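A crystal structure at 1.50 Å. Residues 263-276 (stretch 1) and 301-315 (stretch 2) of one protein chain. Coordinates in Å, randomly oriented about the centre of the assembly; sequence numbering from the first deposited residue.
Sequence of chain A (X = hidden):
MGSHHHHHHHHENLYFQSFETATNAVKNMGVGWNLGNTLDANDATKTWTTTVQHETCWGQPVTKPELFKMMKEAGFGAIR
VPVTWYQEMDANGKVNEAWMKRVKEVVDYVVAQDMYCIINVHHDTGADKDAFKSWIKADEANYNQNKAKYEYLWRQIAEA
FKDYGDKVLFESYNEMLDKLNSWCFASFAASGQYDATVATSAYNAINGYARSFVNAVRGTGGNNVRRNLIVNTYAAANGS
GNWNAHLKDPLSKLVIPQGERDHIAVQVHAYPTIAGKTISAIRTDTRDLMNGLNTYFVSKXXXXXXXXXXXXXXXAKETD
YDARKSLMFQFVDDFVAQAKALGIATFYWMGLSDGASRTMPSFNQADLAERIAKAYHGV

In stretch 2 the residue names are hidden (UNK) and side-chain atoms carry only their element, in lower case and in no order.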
# COMPACT_ATOMS: atom_id res chain seq x y z
N HIS A 263 12.40 10.47 -6.31
CA HIS A 263 10.98 10.23 -6.54
C HIS A 263 10.62 8.78 -6.30
O HIS A 263 9.76 8.22 -6.98
CB HIS A 263 10.56 10.69 -7.94
CG HIS A 263 10.68 12.16 -8.14
ND1 HIS A 263 9.93 13.07 -7.44
CD2 HIS A 263 11.47 12.88 -8.97
CE1 HIS A 263 10.26 14.30 -7.82
NE2 HIS A 263 11.19 14.21 -8.75
N ILE A 264 11.24 8.18 -5.28
CA ILE A 264 11.04 6.78 -4.92
C ILE A 264 10.89 6.65 -3.41
O ILE A 264 11.60 7.31 -2.64
CB ILE A 264 12.20 5.92 -5.46
CG1 ILE A 264 11.90 4.43 -5.30
CG2 ILE A 264 13.52 6.26 -4.75
CD1 ILE A 264 10.76 3.96 -6.14
N ALA A 265 9.95 5.81 -2.99
CA ALA A 265 9.74 5.47 -1.60
C ALA A 265 9.61 3.96 -1.46
O ALA A 265 9.30 3.25 -2.42
CB ALA A 265 8.46 6.12 -1.06
N VAL A 266 9.85 3.47 -0.24
CA VAL A 266 9.73 2.05 0.08
C VAL A 266 8.56 1.87 1.03
O VAL A 266 8.38 2.66 1.96
CB VAL A 266 11.03 1.49 0.68
CG1 VAL A 266 10.84 0.08 1.28
CG2 VAL A 266 12.13 1.49 -0.38
N GLN A 267 7.78 0.81 0.81
CA GLN A 267 6.62 0.55 1.65
C GLN A 267 6.70 -0.82 2.32
O GLN A 267 7.09 -1.82 1.71
CB GLN A 267 5.30 0.66 0.84
CG GLN A 267 4.07 0.11 1.58
CD GLN A 267 2.74 0.29 0.86
OE1 GLN A 267 1.74 -0.26 1.29
NE2 GLN A 267 2.73 1.07 -0.21
N VAL A 268 6.30 -0.82 3.60
CA VAL A 268 6.10 -2.00 4.40
C VAL A 268 4.73 -1.88 5.07
O VAL A 268 4.11 -0.82 5.09
CB VAL A 268 7.18 -2.15 5.48
CG1 VAL A 268 8.57 -2.15 4.84
CG2 VAL A 268 7.07 -1.03 6.53
N HIS A 269 4.26 -3.01 5.62
CA HIS A 269 3.04 -3.04 6.43
C HIS A 269 3.41 -3.46 7.84
O HIS A 269 4.46 -4.07 8.08
CB HIS A 269 2.04 -4.02 5.83
CG HIS A 269 1.61 -3.65 4.44
ND1 HIS A 269 0.96 -4.52 3.59
CD2 HIS A 269 1.75 -2.49 3.76
CE1 HIS A 269 0.72 -3.91 2.44
NE2 HIS A 269 1.21 -2.68 2.51
N ALA A 270 2.55 -3.10 8.81
CA ALA A 270 2.85 -3.44 10.20
C ALA A 270 1.56 -3.67 10.97
O ALA A 270 0.72 -2.76 11.08
CB ALA A 270 3.63 -2.31 10.88
N TYR A 271 1.45 -4.86 11.57
CA TYR A 271 0.32 -5.20 12.44
C TYR A 271 0.88 -5.77 13.74
O TYR A 271 0.82 -6.97 14.00
CB TYR A 271 -0.59 -6.21 11.74
CG TYR A 271 -1.31 -5.64 10.54
CD1 TYR A 271 -2.58 -5.13 10.65
CD2 TYR A 271 -0.74 -5.68 9.27
CE1 TYR A 271 -3.27 -4.66 9.54
CE2 TYR A 271 -1.40 -5.20 8.17
CZ TYR A 271 -2.68 -4.71 8.29
OH TYR A 271 -3.39 -4.26 7.21
N PRO A 272 1.46 -4.91 14.58
CA PRO A 272 2.14 -5.40 15.78
C PRO A 272 1.18 -6.05 16.76
O PRO A 272 0.01 -5.67 16.87
CB PRO A 272 2.74 -4.13 16.40
CG PRO A 272 2.73 -3.11 15.32
CD PRO A 272 1.61 -3.46 14.38
N THR A 273 1.72 -6.97 17.55
CA THR A 273 0.95 -7.58 18.62
C THR A 273 1.01 -6.69 19.86
O THR A 273 2.10 -6.33 20.32
CB THR A 273 1.52 -8.96 18.94
OG1 THR A 273 1.45 -9.81 17.78
CG2 THR A 273 0.72 -9.61 20.04
N ILE A 274 -0.15 -6.33 20.39
CA ILE A 274 -0.22 -5.60 21.65
C ILE A 274 -0.86 -6.41 22.76
O ILE A 274 -0.59 -6.14 23.94
CB ILE A 274 -0.92 -4.23 21.50
CG1 ILE A 274 -2.41 -4.38 21.16
CG2 ILE A 274 -0.20 -3.38 20.46
CD1 ILE A 274 -3.21 -3.05 21.27
N ALA A 275 -1.65 -7.42 22.44
CA ALA A 275 -2.27 -8.24 23.48
C ALA A 275 -1.21 -8.97 24.29
O ALA A 275 -0.27 -9.56 23.74
CB ALA A 275 -3.24 -9.22 22.85
N GLY A 276 -1.35 -8.93 25.61
CA GLY A 276 -0.42 -9.56 26.51
C GLY A 276 0.81 -8.76 26.82
O GLY A 276 1.70 -9.25 27.53
N UNK A 301 18.25 8.31 2.94
CA UNK A 301 17.53 9.21 2.07
C UNK A 301 16.44 8.56 1.25
O UNK A 301 16.01 9.12 0.24
N UNK A 302 16.00 7.38 1.65
CA UNK A 302 14.89 6.67 1.01
C UNK A 302 13.71 6.74 1.98
O UNK A 302 13.73 6.11 3.04
c UNK A 302 15.26 5.22 0.69
c UNK A 302 16.48 5.16 -0.23
c UNK A 302 17.17 3.81 -0.19
c UNK A 302 14.06 4.51 0.06
N UNK A 303 12.67 7.51 1.66
CA UNK A 303 11.54 7.63 2.59
C UNK A 303 10.69 6.37 2.62
O UNK A 303 10.68 5.58 1.66
c UNK A 303 12.47 8.29 0.42
c UNK A 303 10.76 8.83 2.04
c UNK A 303 11.06 8.79 0.52
N UNK A 304 10.01 6.17 3.74
CA UNK A 304 9.24 4.95 3.96
C UNK A 304 7.79 5.28 4.24
O UNK A 304 7.46 6.24 4.96
c UNK A 304 9.85 4.12 5.11
c UNK A 304 8.98 2.91 5.46
c UNK A 304 11.25 3.68 4.74
N UNK A 305 6.91 4.45 3.69
CA UNK A 305 5.48 4.48 3.94
C UNK A 305 5.10 3.17 4.62
O UNK A 305 5.40 2.09 4.10
c UNK A 305 4.54 6.08 0.51
c UNK A 305 3.17 4.46 2.92
c UNK A 305 5.01 5.99 1.97
c UNK A 305 4.67 4.66 2.64
N UNK A 306 4.45 3.26 5.77
CA UNK A 306 3.80 2.10 6.40
C UNK A 306 2.38 2.12 5.84
O UNK A 306 1.48 2.83 6.32
c UNK A 306 3.88 2.15 7.93
c UNK A 306 5.35 2.15 8.37
c UNK A 306 5.51 2.37 9.89
c UNK A 306 3.11 0.99 8.54
N UNK A 307 2.20 1.39 4.73
CA UNK A 307 1.00 1.54 3.93
C UNK A 307 -0.20 0.81 4.44
O UNK A 307 -1.30 1.00 3.90
N UNK A 308 -0.02 -0.07 5.42
CA UNK A 308 -1.12 -0.64 6.18
C UNK A 308 -0.64 -0.81 7.60
O UNK A 308 0.48 -1.29 7.82
c UNK A 308 -2.34 -3.52 3.83
o UNK A 308 -2.51 -3.71 2.60
c UNK A 308 -1.53 -2.04 5.71
c UNK A 308 -1.97 -2.12 4.26
o UNK A 308 -2.50 -4.42 4.70
N UNK A 309 -1.48 -0.44 8.56
CA UNK A 309 -1.24 -0.81 9.95
C UNK A 309 -2.54 -0.91 10.72
O UNK A 309 -3.58 -0.36 10.32
c UNK A 309 -2.26 4.26 12.86
c UNK A 309 -1.29 1.67 13.47
c UNK A 309 -1.75 2.52 14.46
c UNK A 309 -1.30 2.12 12.15
c UNK A 309 -1.16 2.49 9.94
c UNK A 309 -0.90 1.54 10.89
c UNK A 309 -2.23 3.80 14.15
c UNK A 309 -1.79 3.41 11.87
n UNK A 309 -1.70 3.62 10.52
c UNK A 309 -0.29 0.16 10.66
N UNK A 310 -2.45 -1.64 11.83
CA UNK A 310 -3.46 -1.80 12.88
C UNK A 310 -2.73 -2.67 13.90
O UNK A 310 -1.49 -2.66 13.95
o UNK A 310 -5.70 -2.41 13.46
c UNK A 310 -4.76 -2.38 12.38
N UNK A 311 -3.44 -3.45 14.70
CA UNK A 311 -2.80 -4.41 15.58
C UNK A 311 -2.99 -5.81 15.02
O UNK A 311 -3.73 -6.02 14.06
o UNK A 311 -4.73 -4.81 16.97
c UNK A 311 -3.27 -2.97 17.57
c UNK A 311 -3.36 -4.37 17.00
N UNK A 312 -2.33 -6.78 15.66
CA UNK A 312 -2.34 -8.14 15.15
C UNK A 312 -3.72 -8.77 15.17
O UNK A 312 -3.96 -9.74 14.45
c UNK A 312 -1.38 -9.00 15.97
o UNK A 312 -1.85 -9.13 17.31
N UNK A 313 -4.64 -8.25 15.98
CA UNK A 313 -5.99 -8.80 16.07
C UNK A 313 -7.00 -8.05 15.21
O UNK A 313 -8.21 -8.23 15.39
c UNK A 313 -6.42 -8.84 17.54
c UNK A 313 -5.69 -9.91 18.34
n UNK A 313 -5.37 -9.58 19.59
o UNK A 313 -5.41 -11.01 17.85
N UNK A 314 -6.54 -7.24 14.26
CA UNK A 314 -7.44 -6.48 13.40
C UNK A 314 -8.52 -7.37 12.77
O UNK A 314 -9.67 -6.96 12.63
c UNK A 314 -6.63 -5.70 12.33
c UNK A 314 -7.54 -4.73 11.58
c UNK A 314 -5.90 -6.64 11.39
N UNK A 315 -8.16 -8.58 12.37
CA UNK A 315 -9.08 -9.47 11.67
C UNK A 315 -9.56 -10.62 12.55
O UNK A 315 -10.17 -11.57 12.05
c UNK A 315 -8.43 -10.02 10.39
o UNK A 315 -7.91 -9.33 8.16
c UNK A 315 -8.53 -9.05 9.20
o UNK A 315 -9.22 -8.02 9.29
O HOH W 1 -2.55 -7.58 19.53

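Position 301 has no side-chain atoms, and its phi/psi of 82/19° would jam a CB against the preceding carbonyl: Gly301. Position 302 carries four carbons, forked at the first with one arm two carbons long, which is isoleucine; the short arm of Ile302, CG2, lies 3.6 Å from Val266 CG2. At 303 three carbons close a ring onto the backbone N, so this is Pro303. Its CD sits 3.3 Å from Ile264 O and, lacking an N-H, its backbone offers only O, which accepts from Val266 N at 3.0 Å.

Position 304 has one carbon bearing two more, giving Val304, paired with Val266 at a CA-CA distance of 4.9 Å. Positions 305 and 306 each repeat the four-carbon fork with one longer arm. Ile305 extends CD1 to 4.2 Å from Ala265 CB; Ile306 places CG1 4.1 Å from Val268 CG2 and CG2 4.1 Å from Ala270 CB.

At 307 the side chain is again absent. An ideal CB would fall 1.9 Å from Gln267 OE1, a clash, so the site is Gly307. That oxygen is held by His269 NE2, which donates to Gln267 OE1 at 2.8 Å.

Position 308 has three carbons, the third carrying two oxygens: Glu308. Its OE1 accepts from Tyr271 OH at 2.7 Å, while its CG lies 3.6 Å from the His269 ring centroid, 6° off the normal, a CH-pi contact over the face. At 309 one carbon leads to fused five- and six-membered rings holding eight carbons and one nitrogen, hence Trp309, whose CA lies over one face of the Tyr271 ring.

Position 310, one carbon then one oxygen, is Ser310; its CB approaches Tyr271 CD1 to 3.9 Å. At 311 a carbon bears one oxygen and one carbon: Thr311, with CG2 3.7 Å from Ile274 CD1. Position 312 again has one carbon and one oxygen. Ser312 N donates to Pro272 O at 2.9 Å, and water 1 links Ser312 OG and Ile274 N, 2.8 Å from each.

Position 313 has two carbons, the second carrying oxygen and nitrogen: Asn313, its ND2 3.9 Å from Ala275 CB. At 314 one carbon bears two, and Val314 sets CG1 3.7 Å from Tyr271 CD1. Position 315, two carbons ending in two oxygens, is Asp315, without contact.

The contact is a parallel strand pairing. Ile305 N donates to Val266 O (2.9 Å), Val268 N to Ile305 O (3.1 Å), Gly307 N to Val268 O (2.9 Å) and Ala270 N to Glu308 O (2.9 Å). Aliphatic packing and the Glu308 contacts with His269 and Tyr271 complete 1087 Å² of buried surface.

Stretch 2 301-315: GIPVIIGEWSTSNVD
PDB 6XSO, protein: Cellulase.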